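Local coordinates for major capsid protein (PDB 5TIP) that self-assembles as trimers into the icosahedral capsid shell of a large chlorella virus, forming the bulk of its protein coat, at residues A[69-74]-A[174-179]; A[117-122]-A[357-362]; A[229-234]-A[256-261]. All coordinates share one frame; numbering follows the deposited sequence.

Contact 1: A[69-74]-A[174-179]; sequences IVVEFV and LYFTLA
I69, V71 and F73 meet L174, F176 and L178 pair by pair, every second residue of strand 65-76 facing every second residue of strand 172-178. The two strand segments run the same way at 32° and their axes stay 11.7 Å apart, too far for backbone pairing, so side chains alone fill the gap. I69 shows how it is filled. From CB the chain forks: CG2 drops to within 4.1 Å of L174 CD1, while CG1 carries CD1 to the same side of that methyl, with I69 CD1 and L174 CD1 3.9 Å apart. The two side chains thus meet tip to tip, one leucine methyl facing both branches of the isoleucine.

V71 and F176 instead slip alongside each other in opposite directions. V71 CG1 lies anti to the backbone N (chi1 178°), which turns CG2 to the phenylalanine; CG2 approaches F176 CE1 to 3.6 Å and F176 CZ to 3.9 Å, obliquely to the ring. The third pair reverses the roles: here the strand 65-76 residue supplies the ring, and L178 CD2 comes obliquely to the far end of F73, 3.9 Å from F73 CZ. M201 touches both F73 and L178.

The intervening residues take their partners elsewhere: E72 forms salt bridges with R145 and with R328 of the second subunit, and T177 OG1 is hydrogen-bonded to K54 and D94. One sheet contains strands 65-76, 143-149 and 200-210, the other strands 54-58, 172-178 and 92-99; their facing apolar sides form the hydrophobic core of a beta sandwich, here the N-terminal jelly roll of the double jelly-roll capsid fold.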
loop_
_atom_site.group_PDB
_atom_site.type_symbol
_atom_site.label_atom_id
_atom_site.label_comp_id
_atom_site.label_asym_id
_atom_site.label_seq_id
_atom_site.Cartn_x
_atom_site.Cartn_y
_atom_site.Cartn_z
ATOM N N ILE A 69 -15.851 9.074 14.052
ATOM C CA ILE A 69 -16.046 10.416 14.586
ATOM C C ILE A 69 -14.977 11.321 13.991
ATOM O O ILE A 69 -13.782 11.016 14.081
ATOM C CB ILE A 69 -15.980 10.445 16.127
ATOM C CG1 ILE A 69 -17.098 9.594 16.731
ATOM C CG2 ILE A 69 -16.064 11.875 16.635
ATOM C CD1 ILE A 69 -17.180 9.675 18.241
ATOM N N VAL A 70 -15.401 12.429 13.387
ATOM C CA VAL A 70 -14.499 13.367 12.730
ATOM C C VAL A 70 -14.702 14.751 13.333
ATOM O O VAL A 70 -15.840 15.189 13.538
ATOM C CB VAL A 70 -14.721 13.399 11.203
ATOM C CG1 VAL A 70 -13.764 14.377 10.542
ATOM C CG2 VAL A 70 -14.554 12.009 10.613
ATOM N N VAL A 71 -13.597 15.434 13.615
ATOM C CA VAL A 71 -13.611 16.808 14.101
ATOM C C VAL A 71 -13.205 17.714 12.948
ATOM O O VAL A 71 -12.104 17.578 12.399
ATOM C CB VAL A 71 -12.673 16.993 15.303
ATOM C CG1 VAL A 71 -12.667 18.448 15.755
ATOM C CG2 VAL A 71 -13.081 16.072 16.443
ATOM N N GLU A 72 -14.089 18.632 12.572
ATOM C CA GLU A 72 -13.821 19.570 11.492
ATOM C C GLU A 72 -13.300 20.883 12.062
ATOM O O GLU A 72 -13.880 21.431 13.005
ATOM C CB GLU A 72 -15.077 19.818 10.655
ATOM C CG GLU A 72 -15.569 18.589 9.904
ATOM C CD GLU A 72 -16.675 18.907 8.915
ATOM O OE1 GLU A 72 -17.000 20.101 8.749
ATOM O OE2 GLU A 72 -17.225 17.963 8.308
ATOM N N PHE A 73 -12.207 21.380 11.487
ATOM C CA PHE A 73 -11.670 22.691 11.812
ATOM C C PHE A 73 -11.597 23.543 10.553
ATOM O O PHE A 73 -11.424 23.030 9.443
ATOM C CB PHE A 73 -10.270 22.612 12.438
ATOM C CG PHE A 73 -10.252 22.078 13.839
ATOM C CD1 PHE A 73 -10.901 22.752 14.861
ATOM C CD2 PHE A 73 -9.548 20.925 14.147
ATOM C CE1 PHE A 73 -10.872 22.271 16.156
ATOM C CE2 PHE A 73 -9.514 20.439 15.440
ATOM C CZ PHE A 73 -10.178 21.113 16.446
ATOM N N VAL A 74 -11.733 24.852 10.737
ATOM C CA VAL A 74 -11.512 25.828 9.678
ATOM C C VAL A 74 -10.448 26.799 10.166
ATOM O O VAL A 74 -10.668 27.534 11.138
ATOM C CB VAL A 74 -12.803 26.568 9.303
ATOM C CG1 VAL A 74 -12.516 27.600 8.235
ATOM C CG2 VAL A 74 -13.861 25.584 8.830
ATOM N N LEU A 174 -17.334 13.375 24.860
ATOM C CA LEU A 174 -15.982 13.645 24.389
ATOM C C LEU A 174 -15.538 14.990 24.940
ATOM O O LEU A 174 -16.279 15.973 24.847
ATOM C CB LEU A 174 -15.914 13.655 22.861
ATOM C CG LEU A 174 -16.138 12.333 22.132
ATOM C CD1 LEU A 174 -16.336 12.587 20.650
ATOM C CD2 LEU A 174 -14.965 11.398 22.367
ATOM N N TYR A 175 -14.340 15.033 25.514
ATOM C CA TYR A 175 -13.789 16.251 26.097
ATOM C C TYR A 175 -12.576 16.673 25.278
ATOM O O TYR A 175 -11.556 15.978 25.265
ATOM C CB TYR A 175 -13.417 16.029 27.562
ATOM C CG TYR A 175 -14.615 15.773 28.443
ATOM C CD1 TYR A 175 -15.329 16.823 29.006
ATOM C CD2 TYR A 175 -15.042 14.478 28.700
ATOM C CE1 TYR A 175 -16.432 16.588 29.805
ATOM C CE2 TYR A 175 -16.140 14.233 29.497
ATOM C CZ TYR A 175 -16.832 15.290 30.048
ATOM O OH TYR A 175 -17.927 15.044 30.844
ATOM N N PHE A 176 -12.689 17.808 24.597
ATOM C CA PHE A 176 -11.617 18.317 23.758
ATOM C C PHE A 176 -10.861 19.430 24.472
ATOM O O PHE A 176 -11.434 20.205 25.240
ATOM C CB PHE A 176 -12.164 18.833 22.425
ATOM C CG PHE A 176 -12.907 17.796 21.634
ATOM C CD1 PHE A 176 -12.234 16.959 20.760
ATOM C CD2 PHE A 176 -14.279 17.663 21.758
ATOM C CE1 PHE A 176 -12.912 16.006 20.028
ATOM C CE2 PHE A 176 -14.965 16.712 21.027
ATOM C CZ PHE A 176 -14.280 15.883 20.161
ATOM N N THR A 177 -9.561 19.504 24.201
ATOM C CA THR A 177 -8.715 20.599 24.656
ATOM C C THR A 177 -7.969 21.138 23.449
ATOM O O THR A 177 -7.253 20.388 22.778
ATOM C CB THR A 177 -7.727 20.137 25.732
ATOM O OG1 THR A 177 -8.446 19.644 26.869
ATOM C CG2 THR A 177 -6.828 21.285 26.163
ATOM N N LEU A 178 -8.145 22.424 23.163
ATOM C CA LEU A 178 -7.522 23.035 21.999
ATOM C C LEU A 178 -6.160 23.606 22.360
ATOM O O LEU A 178 -5.970 24.158 23.448
ATOM C CB LEU A 178 -8.407 24.138 21.419
ATOM C CG LEU A 178 -9.778 23.712 20.908
ATOM C CD1 LEU A 178 -10.403 24.856 20.134
ATOM C CD2 LEU A 178 -9.667 22.462 20.049
ATOM N N ALA A 179 -5.212 23.461 21.439
ATOM C CA ALA A 179 -3.878 23.998 21.659
ATOM C C ALA A 179 -3.927 25.519 21.733
ATOM O O ALA A 179 -4.807 26.165 21.158
ATOM C CB ALA A 179 -2.933 23.553 20.543
#

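Contact 2: A[117-122]-A[357-362]; sequences ALFRMN and LKPAGR
F119 brings one side of its ring, CD1 and CE1, to the turn that carries P359 and A360. Its CG stands beside the backbone N (chi1 -62°), which turns the ring from helix 109-119 to the loop. A360 CB reaches F119 CD1 at 3.8 Å, approaching the ring obliquely, whereas P359 CB lies near the ring plane, at the edge, 4.2 Å from F119 CE1. The contact is purely apolar.

Residues K358 to G361 form a type I beta turn, closed by a bond from G361 N to K358 O of 3.1 Å; P359 and A360 are its two central residues, and both offer CB to the phenylalanine. K259 NZ is hydrogen-bonded to the carbonyls of P359 and G361, fixing the turn from the side of strand 257-266. R362, just beyond it, pairs with E228.

P359 is buried, in touch with S354 of strand 350-354, while A360 lies at the surface. The F119 ring also meets I342 and the ring of Y260, with planes about 45° apart, so it packs on both strand 257-266 and the loop between strands 350-354 and 368-369, which also touch each other through P359 and Y260.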
loop_
_atom_site.group_PDB
_atom_site.type_symbol
_atom_site.label_atom_id
_atom_site.label_comp_id
_atom_site.label_asym_id
_atom_site.label_seq_id
_atom_site.Cartn_x
_atom_site.Cartn_y
_atom_site.Cartn_z
ATOM N N ALA A 117 3.103 8.337 12.310
ATOM C CA ALA A 117 4.444 7.978 11.859
ATOM C C ALA A 117 4.654 6.470 11.823
ATOM O O ALA A 117 5.476 5.980 11.042
ATOM C CB ALA A 117 5.491 8.631 12.762
ATOM N N LEU A 118 3.929 5.720 12.650
ATOM C CA LEU A 118 4.132 4.282 12.763
ATOM C C LEU A 118 3.115 3.454 11.989
ATOM O O LEU A 118 3.498 2.490 11.321
ATOM C CB LEU A 118 4.101 3.859 14.237
ATOM C CG LEU A 118 5.375 4.062 15.058
ATOM C CD1 LEU A 118 5.104 3.756 16.518
ATOM C CD2 LEU A 118 6.501 3.185 14.530
ATOM N N PHE A 119 1.830 3.798 12.058
ATOM C CA PHE A 119 0.776 2.900 11.609
ATOM C C PHE A 119 0.016 3.391 10.383
ATOM O O PHE A 119 -0.839 2.659 9.872
ATOM C CB PHE A 119 -0.195 2.630 12.762
ATOM C CG PHE A 119 0.454 1.958 13.935
ATOM C CD1 PHE A 119 0.750 0.607 13.894
ATOM C CD2 PHE A 119 0.793 2.681 15.066
ATOM C CE1 PHE A 119 1.358 -0.015 14.963
ATOM C CE2 PHE A 119 1.402 2.064 16.141
ATOM C CZ PHE A 119 1.686 0.714 16.089
ATOM N N ARG A 120 0.285 4.597 9.904
ATOM C CA ARG A 120 -0.196 5.007 8.594
ATOM C C ARG A 120 0.944 4.935 7.588
ATOM O O ARG A 120 2.122 4.996 7.944
ATOM C CB ARG A 120 -0.792 6.416 8.633
ATOM C CG ARG A 120 -2.205 6.457 9.191
ATOM C CD ARG A 120 -2.931 7.733 8.794
ATOM N NE ARG A 120 -4.164 7.911 9.556
ATOM C CZ ARG A 120 -4.222 8.485 10.752
ATOM N NH1 ARG A 120 -3.117 8.940 11.325
ATOM N NH2 ARG A 120 -5.384 8.604 11.378
ATOM N N MET A 121 0.577 4.796 6.318
ATOM C CA MET A 121 1.577 4.612 5.278
ATOM C C MET A 121 0.968 4.937 3.926
ATOM O O MET A 121 -0.255 4.961 3.762
ATOM C CB MET A 121 2.123 3.180 5.273
ATOM C CG MET A 121 1.077 2.136 4.915
ATOM S SD MET A 121 1.669 0.438 5.048
ATOM C CE MET A 121 1.888 0.289 6.819
ATOM N N ASN A 122 1.848 5.196 2.966
ATOM C CA ASN A 122 1.519 5.231 1.531
ATOM C C ASN A 122 0.535 6.380 1.279
ATOM O O ASN A 122 0.641 7.433 1.927
ATOM C CB ASN A 122 1.034 3.862 1.107
ATOM C CG ASN A 122 2.078 2.790 1.314
ATOM O OD1 ASN A 122 3.272 3.041 1.166
ATOM N ND2 ASN A 122 1.636 1.587 1.660
ATOM N N LEU A 357 2.550 -9.990 17.060
ATOM C CA LEU A 357 2.963 -10.291 15.695
ATOM C C LEU A 357 2.398 -9.279 14.708
ATOM O O LEU A 357 3.055 -8.953 13.713
ATOM C CB LEU A 357 2.524 -11.705 15.319
ATOM C CG LEU A 357 3.134 -12.840 16.145
ATOM C CD1 LEU A 357 2.378 -14.135 15.906
ATOM C CD2 LEU A 357 4.607 -13.012 15.820
ATOM N N LYS A 358 1.196 -8.767 14.968
ATOM C CA LYS A 358 0.550 -7.766 14.119
ATOM C C LYS A 358 -0.001 -6.664 15.015
ATOM O O LYS A 358 -1.192 -6.659 15.353
ATOM C CB LYS A 358 -0.557 -8.389 13.268
ATOM C CG LYS A 358 -0.080 -9.476 12.317
ATOM C CD LYS A 358 -1.221 -10.031 11.474
ATOM C CE LYS A 358 -1.557 -9.117 10.299
ATOM N NZ LYS A 358 -2.289 -7.877 10.685
ATOM N N PRO A 359 0.844 -5.712 15.421
ATOM C CA PRO A 359 0.373 -4.662 16.339
ATOM C C PRO A 359 -0.699 -3.762 15.746
ATOM O O PRO A 359 -1.502 -3.200 16.499
ATOM C CB PRO A 359 1.655 -3.876 16.654
ATOM C CG PRO A 359 2.552 -4.138 15.495
ATOM C CD PRO A 359 2.264 -5.548 15.073
ATOM N N ALA A 360 -0.742 -3.612 14.423
ATOM C CA ALA A 360 -1.756 -2.774 13.796
ATOM C C ALA A 360 -3.085 -3.489 13.596
ATOM O O ALA A 360 -4.055 -2.848 13.178
ATOM C CB ALA A 360 -1.251 -2.250 12.449
ATOM N N GLY A 361 -3.127 -4.783 13.884
ATOM C CA GLY A 361 -4.347 -5.553 13.736
ATOM C C GLY A 361 -5.153 -5.554 15.017
ATOM O O GLY A 361 -4.597 -5.621 16.105
ATOM N N ARG A 362 -6.470 -5.480 14.890
ATOM C CA ARG A 362 -7.340 -5.468 16.058
ATOM C C ARG A 362 -7.302 -6.798 16.804
ATOM O O ARG A 362 -7.381 -6.834 18.027
ATOM C CB ARG A 362 -8.768 -5.111 15.656
ATOM C CG ARG A 362 -8.864 -3.827 14.849
ATOM C CD ARG A 362 -8.905 -2.600 15.744
ATOM N NE ARG A 362 -7.643 -2.355 16.435
ATOM C CZ ARG A 362 -6.632 -1.658 15.928
ATOM N NH1 ARG A 362 -6.731 -1.127 14.722
ATOM N NH2 ARG A 362 -5.521 -1.490 16.625
#

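Contact 3: A[229-234]-A[256-261]; sequences QLQFTG and HPTKYL
Q231 and Q229 reach T258 and H256 from a strand two places away in the sheet, the closest CA atoms, Q229 and T258, being 9.2 Å apart, because strand 412-426 runs between and pairs antiparallel with both. The side chains therefore reach across a neighbour. Q231 is extended beyond CG and brings NE2 to 4.0 Å from T258 OG1, a distance of packing, not of bonding. Each group has its own partner: Q231 NE2 is hydrogen-bonded to the carbonyl of N255, just ahead of the segment, and T258 OG1 donates to H256 O at 3.2 Å. With T258 OG1 beside its backbone N (chi1 -61°), the hydroxyl is turned back along the chain to that carbonyl. OG1 sits above the carbonyl plane, 43° out of it, and so off the lone pairs.

Q229 passes near H256 at a slant, its amide plane inclined by 46° to the imidazole. The amide is held by other residues: OE1 takes bonds from N419 ND2 and N421 ND2, and NE2 is bonded to the carbonyl of I104. Three bonds to the one amide fix its rotation; H256 only comes near, with no bond between them. Q13 of the second subunit packs on H256 and P257.

Strand 412-426 joins the segments through backbone bonds of Q229 with N419, Q231 with A417 and P257 with Y420, while H256 and T258 bond on their outer side to F370 and C368. W111 of helix 109-119 touches both L230 and Y260, bridging the strands on either side of 412-426.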
loop_
_atom_site.group_PDB
_atom_site.type_symbol
_atom_site.label_atom_id
_atom_site.label_comp_id
_atom_site.label_asym_id
_atom_site.label_seq_id
_atom_site.Cartn_x
_atom_site.Cartn_y
_atom_site.Cartn_z
ATOM N N GLN A 229 -6.681 0.481 24.554
ATOM C CA GLN A 229 -6.510 1.731 25.272
ATOM C C GLN A 229 -5.101 2.253 25.048
ATOM O O GLN A 229 -4.181 1.501 24.722
ATOM C CB GLN A 229 -6.749 1.558 26.776
ATOM C CG GLN A 229 -8.151 1.150 27.157
ATOM C CD GLN A 229 -8.278 0.905 28.644
ATOM O OE1 GLN A 229 -7.616 0.028 29.198
ATOM N NE2 GLN A 229 -9.115 1.692 29.303
ATOM N N LEU A 230 -4.941 3.558 25.230
ATOM C CA LEU A 230 -3.635 4.190 25.199
ATOM C C LEU A 230 -3.208 4.528 26.619
ATOM O O LEU A 230 -4.014 5.008 27.423
ATOM C CB LEU A 230 -3.648 5.458 24.341
ATOM C CG LEU A 230 -2.315 6.208 24.295
ATOM C CD1 LEU A 230 -1.287 5.442 23.474
ATOM C CD2 LEU A 230 -2.496 7.620 23.765
ATOM N N GLN A 231 -1.944 4.268 26.929
ATOM C CA GLN A 231 -1.367 4.625 28.215
ATOM C C GLN A 231 -0.266 5.644 27.987
ATOM O O GLN A 231 0.588 5.459 27.115
ATOM C CB GLN A 231 -0.820 3.400 28.951
ATOM C CG GLN A 231 -1.869 2.349 29.261
ATOM C CD GLN A 231 -1.310 1.177 30.043
ATOM O OE1 GLN A 231 -0.946 1.312 31.210
ATOM N NE2 GLN A 231 -1.236 0.019 29.399
ATOM N N PHE A 232 -0.300 6.721 28.765
ATOM C CA PHE A 232 0.706 7.773 28.678
ATOM C C PHE A 232 0.682 8.535 29.991
ATOM O O PHE A 232 -0.335 9.147 30.331
ATOM C CB PHE A 232 0.427 8.701 27.495
ATOM C CG PHE A 232 1.363 9.871 27.404
ATOM C CD1 PHE A 232 2.677 9.697 27.007
ATOM C CD2 PHE A 232 0.923 11.147 27.712
ATOM C CE1 PHE A 232 3.536 10.774 26.922
ATOM C CE2 PHE A 232 1.777 12.227 27.629
ATOM C CZ PHE A 232 3.086 12.040 27.234
ATOM N N THR A 233 1.788 8.488 30.728
ATOM C CA THR A 233 1.871 9.087 32.052
ATOM C C THR A 233 2.553 10.450 32.045
ATOM O O THR A 233 2.850 10.987 33.117
ATOM C CB THR A 233 2.603 8.146 33.010
ATOM O OG1 THR A 233 3.954 7.968 32.565
ATOM C CG2 THR A 233 1.911 6.793 33.053
ATOM N N GLY A 234 2.798 11.020 30.876
ATOM C CA GLY A 234 3.493 12.285 30.783
ATOM C C GLY A 234 4.900 12.123 30.231
ATOM O O GLY A 234 5.468 11.027 30.185
ATOM N N HIS A 256 -1.853 -3.853 32.287
ATOM C CA HIS A 256 -2.696 -4.611 31.365
ATOM C C HIS A 256 -1.867 -5.306 30.287
ATOM O O HIS A 256 -0.688 -4.976 30.099
ATOM C CB HIS A 256 -3.740 -3.693 30.724
ATOM C CG HIS A 256 -4.628 -3.005 31.712
ATOM N ND1 HIS A 256 -4.759 -1.635 31.769
ATOM C CD2 HIS A 256 -5.433 -3.500 32.682
ATOM C CE1 HIS A 256 -5.600 -1.315 32.736
ATOM N NE2 HIS A 256 -6.026 -2.429 33.303
ATOM N N PRO A 257 -2.432 -6.287 29.580
ATOM C CA PRO A 257 -1.724 -6.877 28.433
ATOM C C PRO A 257 -1.478 -5.839 27.349
ATOM O O PRO A 257 -2.415 -5.290 26.763
ATOM C CB PRO A 257 -2.678 -7.980 27.962
ATOM C CG PRO A 257 -3.467 -8.333 29.172
ATOM C CD PRO A 257 -3.649 -7.045 29.920
ATOM N N THR A 258 -0.202 -5.577 27.077
ATOM C CA THR A 258 0.219 -4.496 26.197
ATOM C C THR A 258 0.688 -5.061 24.863
ATOM O O THR A 258 1.476 -6.011 24.829
ATOM C CB THR A 258 1.338 -3.679 26.849
ATOM O OG1 THR A 258 0.857 -3.107 28.072
ATOM C CG2 THR A 258 1.803 -2.563 25.928
ATOM N N LYS A 259 0.209 -4.464 23.768
ATOM C CA LYS A 259 0.584 -4.919 22.433
ATOM C C LYS A 259 1.984 -4.458 22.049
ATOM O O LYS A 259 2.768 -5.241 21.502
ATOM C CB LYS A 259 -0.426 -4.418 21.402
ATOM C CG LYS A 259 -1.872 -4.647 21.777
ATOM C CD LYS A 259 -2.801 -4.022 20.752
ATOM C CE LYS A 259 -2.595 -4.637 19.379
ATOM N NZ LYS A 259 -3.542 -4.075 18.379
ATOM N N TYR A 260 2.310 -3.196 22.311
ATOM C CA TYR A 260 3.588 -2.644 21.887
ATOM C C TYR A 260 3.908 -1.411 22.717
ATOM O O TYR A 260 3.040 -0.841 23.383
ATOM C CB TYR A 260 3.577 -2.301 20.391
ATOM C CG TYR A 260 2.492 -1.324 19.984
ATOM C CD1 TYR A 260 2.694 0.048 20.066
ATOM C CD2 TYR A 260 1.265 -1.775 19.515
ATOM C CE1 TYR A 260 1.706 0.941 19.696
ATOM C CE2 TYR A 260 0.270 -0.889 19.141
ATOM C CZ TYR A 260 0.496 0.468 19.233
ATOM O OH TYR A 260 -0.488 1.356 18.864
ATOM N N LEU A 261 5.176 -1.017 22.675
ATOM C CA LEU A 261 5.638 0.250 23.220
ATOM C C LEU A 261 6.144 1.131 22.086
ATOM O O LEU A 261 6.849 0.660 21.189
ATOM C CB LEU A 261 6.750 0.046 24.251
ATOM C CG LEU A 261 6.437 -0.805 25.481
ATOM C CD1 LEU A 261 7.638 -0.839 26.413
ATOM C CD2 LEU A 261 5.213 -0.276 26.205
#

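From the N terminus, contact 1 opens at strand 65-76 and closes at 174-179, joining the two sheets of the N-terminal jelly roll. Before it closes, residues 117-122 have already opened contact 2, whose loop runs on to 357-362; the two therefore cross, and contact 2 ties helix 109-119 to the second domain. Contact 3 is the shortest closure, 229-234 to 256-261, nested within the loop of contact 2 and following contact 1 in series. It joins two strands of one sheet in the second domain, across the strand between them. Contacts 2 and 3 touch through K259 and Y260, while contact 1 stands apart, its centre about 23 to 24 Å from theirs.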